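Local coordinates for PT26-6P (Thermococcus sp., PDB 2WB7), which is of unknown function but is encoded by a mobile genetic element of euryarchaea and combines immunoglobulin-like domains with a helical domain, at residues A3-D9 and L478-K483; Y172-T178 and W200-I206; P300-Y306 and L358-E364. All coordinates share one frame; numbering follows the deposited sequence.

Contact 1: residues A3-D9 and L478-K483; sequences ATINDDD and LNAAKK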
loop_
_atom_site.group_PDB
_atom_site.type_symbol
_atom_site.label_atom_id
_atom_site.label_comp_id
_atom_site.label_asym_id
_atom_site.label_seq_id
_atom_site.Cartn_x
_atom_site.Cartn_y
_atom_site.Cartn_z
ATOM N N ALA A 3 -2.247 19.570 -28.272
ATOM C CA ALA A 3 -3.230 19.116 -27.310
ATOM C C ALA A 3 -4.383 18.462 -28.044
ATOM O O ALA A 3 -4.979 17.497 -27.586
ATOM C CB ALA A 3 -3.748 20.295 -26.505
ATOM N N THR A 4 -4.693 18.996 -29.204
ATOM C CA THR A 4 -5.952 18.702 -29.822
ATOM C C THR A 4 -5.966 17.358 -30.554
ATOM O O THR A 4 -6.922 16.587 -30.439
ATOM C CB THR A 4 -6.368 19.877 -30.706
ATOM O OG1 THR A 4 -7.649 19.617 -31.280
ATOM C CG2 THR A 4 -5.313 20.133 -31.801
ATOM N N ILE A 5 -4.901 17.042 -31.278
ATOM C CA ILE A 5 -4.825 15.746 -31.955
ATOM C C ILE A 5 -4.195 14.640 -31.103
ATOM O O ILE A 5 -4.676 13.511 -31.101
ATOM C CB ILE A 5 -4.060 15.865 -33.279
ATOM C CG1 ILE A 5 -4.799 16.830 -34.199
ATOM C CG2 ILE A 5 -3.873 14.494 -33.940
ATOM C CD1 ILE A 5 -4.164 16.957 -35.541
ATOM N N ASN A 6 -3.130 14.986 -30.381
ATOM C CA ASN A 6 -2.351 14.038 -29.583
ATOM C C ASN A 6 -2.735 13.962 -28.118
ATOM O O ASN A 6 -2.404 13.000 -27.431
ATOM C CB ASN A 6 -0.875 14.399 -29.658
ATOM C CG ASN A 6 -0.201 13.785 -30.853
ATOM O OD1 ASN A 6 -0.699 13.872 -31.984
ATOM N ND2 ASN A 6 0.939 13.140 -30.615
ATOM N N ASP A 7 -3.397 15.001 -27.630
ATOM C CA ASP A 7 -3.747 15.075 -26.227
ATOM C C ASP A 7 -2.501 15.094 -25.342
ATOM O O ASP A 7 -2.470 14.486 -24.285
ATOM C CB ASP A 7 -4.666 13.917 -25.878
ATOM C CG ASP A 7 -5.786 13.757 -26.885
ATOM O OD1 ASP A 7 -6.700 14.609 -26.912
ATOM O OD2 ASP A 7 -5.749 12.784 -27.663
ATOM N N ASP A 8 -1.479 15.825 -25.777
ATOM C CA ASP A 8 -0.293 16.067 -24.965
ATOM C C ASP A 8 -0.590 16.971 -23.774
ATOM O O ASP A 8 0.290 17.257 -22.975
ATOM C CB ASP A 8 0.807 16.694 -25.812
ATOM C CG ASP A 8 1.434 15.703 -26.777
ATOM O OD1 ASP A 8 1.835 14.613 -26.303
ATOM O OD2 ASP A 8 1.535 16.006 -28.000
ATOM N N ASP A 9 -1.823 17.434 -23.653
ATOM C CA ASP A 9 -2.179 18.259 -22.505
ATOM C C ASP A 9 -2.733 17.411 -21.371
ATOM O O ASP A 9 -2.943 17.905 -20.266
ATOM C CB ASP A 9 -3.165 19.372 -22.889
ATOM C CG ASP A 9 -4.453 18.847 -23.533
ATOM O OD1 ASP A 9 -5.510 19.445 -23.279
ATOM O OD2 ASP A 9 -4.425 17.867 -24.311
ATOM N N LEU A 478 -12.677 22.328 -30.181
ATOM C CA LEU A 478 -12.517 20.936 -30.588
ATOM C C LEU A 478 -11.910 20.147 -29.434
ATOM O O LEU A 478 -12.352 19.049 -29.104
ATOM C CB LEU A 478 -11.629 20.822 -31.818
ATOM C CG LEU A 478 -12.262 21.258 -33.134
ATOM C CD1 LEU A 478 -11.244 21.077 -34.250
ATOM C CD2 LEU A 478 -13.551 20.477 -33.384
ATOM N N ASN A 479 -10.908 20.728 -28.793
ATOM C CA ASN A 479 -10.276 20.068 -27.681
ATOM C C ASN A 479 -11.199 19.887 -26.465
ATOM O O ASN A 479 -11.226 18.808 -25.861
ATOM C CB ASN A 479 -8.986 20.769 -27.301
ATOM C CG ASN A 479 -8.114 19.901 -26.453
ATOM O OD1 ASN A 479 -7.801 20.239 -25.308
ATOM N ND2 ASN A 479 -7.756 18.738 -26.978
ATOM N N ALA A 480 -11.953 20.928 -26.112
ATOM C CA ALA A 480 -12.956 20.795 -25.060
ATOM C C ALA A 480 -13.902 19.682 -25.446
ATOM O O ALA A 480 -14.208 18.809 -24.645
ATOM C CB ALA A 480 -13.727 22.105 -24.839
ATOM N N ALA A 481 -14.361 19.706 -26.682
ATOM C CA ALA A 481 -15.291 18.696 -27.140
ATOM C C ALA A 481 -14.704 17.273 -27.046
ATOM O O ALA A 481 -15.397 16.319 -26.685
ATOM C CB ALA A 481 -15.746 19.013 -28.561
ATOM N N LYS A 482 -13.422 17.138 -27.351
ATOM C CA LYS A 482 -12.772 15.836 -27.287
ATOM C C LYS A 482 -12.713 15.256 -25.861
ATOM O O LYS A 482 -13.077 14.085 -25.624
ATOM C CB LYS A 482 -11.366 15.955 -27.839
ATOM C CG LYS A 482 -10.817 14.660 -28.365
ATOM C CD LYS A 482 -9.405 14.865 -28.825
ATOM C CE LYS A 482 -8.790 13.590 -29.341
ATOM N NZ LYS A 482 -7.313 13.824 -29.435
ATOM N N LYS A 483 -12.252 16.081 -24.920
ATOM C CA LYS A 483 -12.145 15.670 -23.524
ATOM C C LYS A 483 -13.508 15.437 -22.898
ATOM O O LYS A 483 -13.654 14.555 -22.047
ATOM C CB LYS A 483 -11.402 16.708 -22.701
ATOM C CG LYS A 483 -10.227 17.323 -23.393
ATOM C CD LYS A 483 -9.150 16.344 -23.759
ATOM C CE LYS A 483 -7.800 17.069 -23.750
ATOM N NZ LYS A 483 -6.995 16.824 -24.975
#

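Contact 2: residues Y172-T178 and W200-I206; sequences YQEAWKT and WVHDKDI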
loop_
_atom_site.group_PDB
_atom_site.type_symbol
_atom_site.label_atom_id
_atom_site.label_comp_id
_atom_site.label_asym_id
_atom_site.label_seq_id
_atom_site.Cartn_x
_atom_site.Cartn_y
_atom_site.Cartn_z
ATOM N N TYR A 172 17.903 -12.625 40.631
ATOM C CA TYR A 172 18.091 -12.364 42.053
ATOM C C TYR A 172 19.133 -11.301 42.355
ATOM O O TYR A 172 20.116 -11.153 41.623
ATOM C CB TYR A 172 18.506 -13.647 42.749
ATOM C CG TYR A 172 19.850 -14.161 42.287
ATOM C CD1 TYR A 172 21.029 -13.673 42.837
ATOM C CD2 TYR A 172 19.938 -15.134 41.306
ATOM C CE1 TYR A 172 22.254 -14.146 42.425
ATOM C CE2 TYR A 172 21.160 -15.613 40.888
ATOM C CZ TYR A 172 22.315 -15.121 41.451
ATOM O OH TYR A 172 23.542 -15.594 41.033
ATOM N N GLN A 173 18.926 -10.574 43.452
ATOM C CA GLN A 173 19.921 -9.618 43.917
ATOM C C GLN A 173 20.782 -10.195 45.034
ATOM O O GLN A 173 20.277 -10.864 45.945
ATOM C CB GLN A 173 19.277 -8.322 44.392
ATOM C CG GLN A 173 20.295 -7.224 44.593
ATOM C CD GLN A 173 19.654 -5.886 44.841
ATOM O OE1 GLN A 173 18.438 -5.796 45.026
ATOM N NE2 GLN A 173 20.468 -4.826 44.859
ATOM N N GLU A 174 22.084 -9.926 44.960
ATOM C CA GLU A 174 23.001 -10.317 46.012
ATOM C C GLU A 174 22.900 -9.353 47.191
ATOM O O GLU A 174 22.787 -8.135 47.004
ATOM C CB GLU A 174 24.427 -10.334 45.490
ATOM C CG GLU A 174 24.701 -11.396 44.435
ATOM C CD GLU A 174 26.164 -11.406 43.991
ATOM O OE1 GLU A 174 26.426 -11.311 42.771
ATOM O OE2 GLU A 174 27.056 -11.495 44.863
ATOM N N ALA A 175 22.928 -9.912 48.402
ATOM C CA ALA A 175 22.981 -9.126 49.631
ATOM C C ALA A 175 24.332 -9.370 50.301
ATOM O O ALA A 175 24.707 -10.515 50.529
ATOM C CB ALA A 175 21.840 -9.528 50.559
ATOM N N TRP A 176 25.062 -8.301 50.601
ATOM C CA TRP A 176 26.370 -8.412 51.247
ATOM C C TRP A 176 26.388 -7.639 52.569
ATOM O O TRP A 176 25.843 -6.539 52.644
ATOM C CB TRP A 176 27.476 -7.891 50.317
ATOM C CG TRP A 176 27.769 -8.786 49.134
ATOM C CD1 TRP A 176 26.916 -9.097 48.115
ATOM C CD2 TRP A 176 29.003 -9.477 48.846
ATOM N NE1 TRP A 176 27.537 -9.936 47.212
ATOM C CE2 TRP A 176 28.816 -10.184 47.636
ATOM C CE3 TRP A 176 30.243 -9.570 49.495
ATOM C CZ2 TRP A 176 29.821 -10.977 47.066
ATOM C CZ3 TRP A 176 31.241 -10.360 48.924
ATOM C CH2 TRP A 176 31.021 -11.051 47.721
ATOM N N LYS A 177 27.012 -8.216 53.600
ATOM C CA LYS A 177 27.211 -7.535 54.890
ATOM C C LYS A 177 28.693 -7.512 55.238
ATOM O O LYS A 177 29.465 -8.331 54.728
ATOM C CB LYS A 177 26.471 -8.257 56.017
ATOM C CG LYS A 177 25.236 -9.033 55.584
ATOM C CD LYS A 177 24.064 -8.113 55.221
ATOM C CE LYS A 177 22.868 -8.907 54.680
ATOM N NZ LYS A 177 21.649 -8.041 54.545
ATOM N N THR A 178 29.085 -6.587 56.111
ATOM C CA THR A 178 30.448 -6.576 56.668
ATOM C C THR A 178 30.647 -7.671 57.702
ATOM O O THR A 178 29.846 -7.820 58.623
ATOM C CB THR A 178 30.791 -5.254 57.368
ATOM O OG1 THR A 178 29.617 -4.730 57.999
ATOM C CG2 THR A 178 31.316 -4.241 56.379
ATOM N N TRP A 200 33.914 -7.135 53.543
ATOM C CA TRP A 200 32.540 -7.443 53.156
ATOM C C TRP A 200 32.403 -8.869 52.658
ATOM O O TRP A 200 33.274 -9.373 51.953
ATOM C CB TRP A 200 32.073 -6.473 52.072
ATOM C CG TRP A 200 31.991 -5.065 52.550
ATOM C CD1 TRP A 200 33.031 -4.214 52.786
ATOM C CD2 TRP A 200 30.803 -4.341 52.861
ATOM N NE1 TRP A 200 32.564 -3.008 53.236
ATOM C CE2 TRP A 200 31.197 -3.056 53.287
ATOM C CE3 TRP A 200 29.442 -4.655 52.830
ATOM C CZ2 TRP A 200 30.277 -2.083 53.675
ATOM C CZ3 TRP A 200 28.530 -3.687 53.218
ATOM C CH2 TRP A 200 28.951 -2.415 53.635
ATOM N N VAL A 201 31.297 -9.517 53.018
ATOM C CA VAL A 201 31.082 -10.905 52.616
ATOM C C VAL A 201 29.636 -11.183 52.165
ATOM O O VAL A 201 28.703 -10.452 52.515
ATOM C CB VAL A 201 31.569 -11.903 53.715
ATOM C CG1 VAL A 201 30.703 -11.820 54.967
ATOM C CG2 VAL A 201 31.627 -13.323 53.174
ATOM N N HIS A 202 29.466 -12.244 51.381
ATOM C CA HIS A 202 28.216 -12.485 50.677
ATOM C C HIS A 202 27.181 -13.223 51.511
ATOM O O HIS A 202 27.268 -14.437 51.698
ATOM C CB HIS A 202 28.482 -13.239 49.375
ATOM C CG HIS A 202 27.252 -13.476 48.561
ATOM N ND1 HIS A 202 27.052 -14.626 47.829
ATOM C CD2 HIS A 202 26.139 -12.724 48.392
ATOM C CE1 HIS A 202 25.877 -14.564 47.227
ATOM N NE2 HIS A 202 25.302 -13.421 47.555
ATOM N N ASP A 203 26.182 -12.482 51.976
ATOM C CA ASP A 203 25.154 -13.020 52.860
ATOM C C ASP A 203 24.108 -13.908 52.174
ATOM O O ASP A 203 24.175 -15.126 52.253
ATOM C CB ASP A 203 24.449 -11.878 53.594
ATOM C CG ASP A 203 23.464 -12.377 54.620
ATOM O OD1 ASP A 203 23.718 -13.449 55.212
ATOM O OD2 ASP A 203 22.433 -11.704 54.841
ATOM N N LYS A 204 23.130 -13.290 51.526
ATOM C CA LYS A 204 22.027 -14.039 50.920
ATOM C C LYS A 204 21.737 -13.618 49.474
ATOM O O LYS A 204 22.350 -12.686 48.947
ATOM C CB LYS A 204 20.765 -13.878 51.767
ATOM C CG LYS A 204 20.361 -12.425 51.966
ATOM C CD LYS A 204 19.513 -12.277 53.230
ATOM C CE LYS A 204 19.165 -10.808 53.500
ATOM N NZ LYS A 204 18.106 -10.672 54.535
ATOM N N ASP A 205 20.801 -14.326 48.842
ATOM C CA ASP A 205 20.322 -13.996 47.502
ATOM C C ASP A 205 18.806 -13.807 47.535
ATOM O O ASP A 205 18.087 -14.621 48.101
ATOM C CB ASP A 205 20.711 -15.097 46.516
ATOM C CG ASP A 205 22.190 -15.091 46.203
ATOM O OD1 ASP A 205 22.811 -14.018 46.346
ATOM O OD2 ASP A 205 22.736 -16.145 45.819
ATOM N N ILE A 206 18.321 -12.729 46.934
ATOM C CA ILE A 206 16.905 -12.373 47.031
ATOM C C ILE A 206 16.197 -12.366 45.669
ATOM O O ILE A 206 16.447 -11.498 44.835
ATOM C CB ILE A 206 16.742 -10.986 47.675
ATOM C CG1 ILE A 206 17.468 -10.938 49.023
ATOM C CG2 ILE A 206 15.270 -10.634 47.817
ATOM C CD1 ILE A 206 17.812 -9.525 49.486
#

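Contact 3: residues P300-Y306 and L358-E364; sequences PKISDEY and LVYAYVE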
loop_
_atom_site.group_PDB
_atom_site.type_symbol
_atom_site.label_atom_id
_atom_site.label_comp_id
_atom_site.label_asym_id
_atom_site.label_seq_id
_atom_site.Cartn_x
_atom_site.Cartn_y
_atom_site.Cartn_z
ATOM N N PRO A 300 16.656 -8.646 11.035
ATOM C CA PRO A 300 16.235 -9.980 10.637
ATOM C C PRO A 300 16.366 -10.155 9.129
ATOM O O PRO A 300 16.235 -9.181 8.392
ATOM C CB PRO A 300 14.754 -10.009 11.023
ATOM C CG PRO A 300 14.440 -8.641 11.567
ATOM C CD PRO A 300 15.514 -7.733 11.168
ATOM N N LYS A 301 16.629 -11.377 8.675
ATOM C CA LYS A 301 16.545 -11.687 7.252
ATOM C C LYS A 301 15.064 -11.774 6.917
ATOM O O LYS A 301 14.246 -12.065 7.780
ATOM C CB LYS A 301 17.200 -13.036 6.945
ATOM C CG LYS A 301 16.469 -14.180 7.658
ATOM C CD LYS A 301 16.669 -15.588 7.039
ATOM C CE LYS A 301 15.387 -16.458 7.233
ATOM N NZ LYS A 301 15.675 -17.923 7.403
ATOM N N ILE A 302 14.717 -11.526 5.663
ATOM C CA ILE A 302 13.338 -11.698 5.192
ATOM C C ILE A 302 13.351 -12.540 3.906
ATOM O O ILE A 302 14.186 -12.291 3.047
ATOM C CB ILE A 302 12.730 -10.328 4.882
ATOM C CG1 ILE A 302 12.897 -9.396 6.086
ATOM C CG2 ILE A 302 11.278 -10.458 4.465
ATOM C CD1 ILE A 302 12.404 -7.990 5.815
ATOM N N SER A 303 12.443 -13.506 3.751
ATOM C CA SER A 303 12.467 -14.332 2.532
ATOM C C SER A 303 11.162 -14.943 2.029
ATOM O O SER A 303 10.401 -15.483 2.823
ATOM C CB SER A 303 13.463 -15.456 2.734
ATOM O OG SER A 303 13.487 -15.795 4.094
ATOM N N ASP A 304 10.884 -14.745 0.727
ATOM C CA ASP A 304 10.227 -15.737 -0.167
ATOM C C ASP A 304 9.184 -15.561 -1.343
ATOM O O ASP A 304 9.578 -15.396 -2.504
ATOM C CB ASP A 304 9.908 -17.005 0.565
ATOM C CG ASP A 304 10.228 -18.174 -0.273
ATOM O OD1 ASP A 304 11.186 -17.991 -1.066
ATOM O OD2 ASP A 304 9.542 -19.222 -0.172
ATOM N N GLU A 305 7.880 -15.712 -1.084
ATOM C CA GLU A 305 6.946 -16.195 -2.160
ATOM C C GLU A 305 5.807 -15.278 -2.631
ATOM O O GLU A 305 5.115 -14.685 -1.815
ATOM C CB GLU A 305 6.347 -17.529 -1.744
ATOM C CG GLU A 305 5.584 -18.244 -2.813
ATOM C CD GLU A 305 5.115 -19.638 -2.333
ATOM O OE1 GLU A 305 4.999 -19.834 -1.097
ATOM O OE2 GLU A 305 4.850 -20.534 -3.176
ATOM N N TYR A 306 5.597 -15.203 -3.951
ATOM C CA TYR A 306 4.705 -14.201 -4.558
ATOM C C TYR A 306 3.763 -14.773 -5.605
ATOM O O TYR A 306 4.040 -15.799 -6.233
ATOM C CB TYR A 306 5.519 -13.092 -5.238
ATOM C CG TYR A 306 6.299 -13.582 -6.437
ATOM C CD1 TYR A 306 5.716 -13.621 -7.700
ATOM C CD2 TYR A 306 7.630 -14.033 -6.307
ATOM C CE1 TYR A 306 6.406 -14.096 -8.796
ATOM C CE2 TYR A 306 8.347 -14.512 -7.410
ATOM C CZ TYR A 306 7.712 -14.538 -8.651
ATOM O OH TYR A 306 8.371 -14.993 -9.760
ATOM N N LEU A 358 0.145 -10.454 -4.523
ATOM C CA LEU A 358 0.249 -10.998 -3.187
ATOM C C LEU A 358 1.662 -11.530 -2.935
ATOM O O LEU A 358 2.203 -12.303 -3.728
ATOM C CB LEU A 358 -0.772 -12.118 -3.009
ATOM C CG LEU A 358 -2.246 -11.801 -3.292
ATOM C CD1 LEU A 358 -3.076 -13.029 -3.017
ATOM C CD2 LEU A 358 -2.759 -10.652 -2.457
ATOM N N VAL A 359 2.251 -11.108 -1.818
ATOM C CA VAL A 359 3.537 -11.630 -1.360
ATOM C C VAL A 359 3.446 -12.124 0.076
ATOM O O VAL A 359 2.763 -11.535 0.927
ATOM C CB VAL A 359 4.637 -10.574 -1.436
ATOM C CG1 VAL A 359 5.997 -11.217 -1.232
ATOM C CG2 VAL A 359 4.581 -9.886 -2.786
ATOM N N TYR A 360 4.153 -13.213 0.332
ATOM C CA TYR A 360 4.163 -13.862 1.624
ATOM C C TYR A 360 5.615 -14.146 1.959
ATOM O O TYR A 360 6.315 -14.782 1.170
ATOM C CB TYR A 360 3.387 -15.170 1.523
ATOM C CG TYR A 360 3.370 -16.014 2.767
ATOM C CD1 TYR A 360 2.436 -15.790 3.770
ATOM C CD2 TYR A 360 4.260 -17.065 2.921
ATOM C CE1 TYR A 360 2.407 -16.578 4.915
ATOM C CE2 TYR A 360 4.245 -17.864 4.062
ATOM C CZ TYR A 360 3.318 -17.614 5.053
ATOM O OH TYR A 360 3.299 -18.414 6.178
ATOM N N ALA A 361 6.081 -13.668 3.111
ATOM C CA ALA A 361 7.468 -13.924 3.510
ATOM C C ALA A 361 7.617 -14.157 5.015
ATOM O O ALA A 361 6.648 -14.076 5.767
ATOM C CB ALA A 361 8.392 -12.810 3.026
ATOM N N TYR A 362 8.838 -14.469 5.434
ATOM C CA TYR A 362 9.149 -14.671 6.834
ATOM C C TYR A 362 10.206 -13.690 7.281
ATOM O O TYR A 362 11.221 -13.495 6.610
ATOM C CB TYR A 362 9.674 -16.080 7.067
ATOM C CG TYR A 362 8.643 -17.155 6.832
ATOM C CD1 TYR A 362 7.776 -17.533 7.840
ATOM C CD2 TYR A 362 8.538 -17.796 5.599
ATOM C CE1 TYR A 362 6.824 -18.518 7.633
ATOM C CE2 TYR A 362 7.587 -18.777 5.387
ATOM C CZ TYR A 362 6.737 -19.133 6.410
ATOM O OH TYR A 362 5.791 -20.102 6.207
ATOM N N VAL A 363 9.950 -13.053 8.407
ATOM C CA VAL A 363 10.974 -12.305 9.094
ATOM C C VAL A 363 11.590 -13.277 10.077
ATOM O O VAL A 363 10.888 -13.802 10.949
ATOM C CB VAL A 363 10.350 -11.157 9.870
ATOM C CG1 VAL A 363 11.401 -10.454 10.704
ATOM C CG2 VAL A 363 9.647 -10.200 8.906
ATOM N N GLU A 364 12.883 -13.553 9.926
ATOM C CA GLU A 364 13.556 -14.461 10.851
ATOM C C GLU A 364 14.252 -13.715 11.976
ATOM O O GLU A 364 15.282 -13.063 11.774
ATOM C CB GLU A 364 14.564 -15.372 10.160
ATOM C CG GLU A 364 14.784 -16.614 11.002
ATOM C CD GLU A 364 16.237 -17.074 11.098
ATOM O OE1 GLU A 364 17.049 -16.817 10.172
ATOM O OE2 GLU A 364 16.550 -17.728 12.120
#

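Contact 1: residues A3-D9 and L478-K483
Thr4 and Asn479 bring the two backbones to within 5.0 Å, CA to CA, where the N-terminal loop 3-9 lies against residues 478-483 of helix 471-499 in the C-terminal helical domain. The main link is a salt-bridge network of Asp7, Asp9, Lys482 and Lys483, a worked example of how a loop of little regular structure can be pinned to a helix by charge. Lys482 reaches out extended, its CG anti to the backbone N (chi1 -155°), and meets the carboxylate of Asp7 coming from the opposite direction. Its NZ straddles both oxygens on their syn sides, 2.6 Å from OD2 and 2.7 Å from OD1 of Asp7, somewhat out of the carboxylate plane. The same NZ gives a hydrogen bond to the carbonyl O of Thr4 at 3.0 Å, from above the carbonyl plane, and a weak one to that of Ile5, so loop backbone and loop side chain share one ammonium group. Asp393, on helix 393-404, adds a second carboxylate to Lys482, and Lys241 a second ammonium to Asp7, so the charges are probably well balanced in this largely buried place. Thr4, meanwhile, touches Val396 and Ile400 of helix 393-404. Lys483 takes a bent path, sliding past Asp7 in the opposite direction, and its NZ links the two aspartates. Asp7 OD1 receives it on the anti lone pair at 3.0 Å, whereas Asp9 OD2 offers its syn lone pair to Lys483 NZ at 2.9 Å.

Contact 2: residues Y172-T178 and W200-I206
A classic beta bulge interrupts the antiparallel pairing of strands 163-178 and 198-213, with Asp203 and Lys204 both facing Ala175. Ala175 N donates to Lys204 O at 2.9 Å, while its carbonyl receives only weak bonds from the N atoms of Asp203 and Lys204. Regular pairing resumes on either side, at Gln173 with Ile206 and Lys177 with Val201. On the face bearing Glu174, Trp176 and His202, the side chains interlock. His202 CB lies 3.5 Å from the centroid of the Trp176 six-membered ring, over its face, and the imidazole makes an offset stack with the five-membered ring, planes 27° apart. CG of His202, anti to the backbone N (chi1 -178°), carries the imidazole across the indole. Trp176 NE1 in turn donates to Glu174 OE2 at 2.9 Å, and His202 NE2 to Asp205 OD1 at 2.8 Å, both acceptors lying near the donor's ring plane; Glu174 OE1 is taken by His86. Farther along, Thr178 CG2 sits over the indole face of Trp200, near the middle of the fused rings, 3.5 Å from the centroid of the five-membered ring. Replacing Trp176 with an alanine would probably leave His202 without its stacking surface and Glu174 OE2 without the indole N-H. Phe82 meets both indoles, extending an aromatic cluster on one face of the sheet, beside a classic bulge in the pairing of two antiparallel strands.

Contact 3: residues P300-Y306 and L358-E364
Two neighbouring strands of the antiparallel sheet in the second immunoglobulin-like domain, 301-314 and 350-364, pair here and illustrate how one ladder can present two unlike faces. Hydrogen-bonded pairs form at Ser303 with Tyr362 and at Glu305 with Tyr360. The latter is the straighter: Tyr360 N reaches Glu305 O at 2.8 Å and Glu305 N reaches Tyr360 O at 2.9 Å, each donor nearly in line with the carbonyl. Between Ser303 and Tyr362 the bonds are longer, and Tyr362 N approaches Ser303 O from above the carbonyl plane. Apolar contacts gather round Ile302 and Val363, which share one face. Pro300 lies alongside Val363, with the proline CB 3.4 Å from Val363 CG1, the methyl anti to the backbone N (chi1 174°). Ile302 uses its two branches separately, CG2 reaching Ala361 CB at 4.0 Å and CG1 coming near Val363 CG2. Farther along, Tyr306 CB touches Val359 CG2. The other face is polar in character. Lys301 crosses Glu364 obliquely, its aliphatic part passing over the glutamate CB before NZ forms a salt bridge with OE1 of Glu364 at 3.3 Å, its hydrogen bond weak; Glu364 OE2 has a further partner in Lys370. On this same face the hydroxyls of Tyr360 and Tyr362 are hydrogen-bonded, OH to OH at 3.0 Å, which ties together the ends of two side chains two residues apart on one strand. Strand 319-331 flanks 301-314 and strand 370-379 flanks 350-364, while helix 135-144 packs against Tyr360 and Leu358 through Ile142, and Phe295 of a loop lies against Pro300, Ile302 and Val363.

Three separate parts of an elongated chain are sampled by these contacts, and none touches another. Contact 2 closes first over a short span, contact 3 follows it in series over a longer one, and contact 1 brackets both by bringing the N-terminal loop back to the C-terminal helical domain. Contacts 2 and 3 belong to different antiparallel sheets, with centres 49 Å apart; contacts 1 and 3 are 47 Å apart between centres, and contacts 1 and 2 are 88 Å apart. Contacts 2 and 3 are thus pairings within separate sheets, probably belonging to the two immunoglobulin-like domains, whereas a charged loop-to-helix junction ties the beginning of the chain to its helical end.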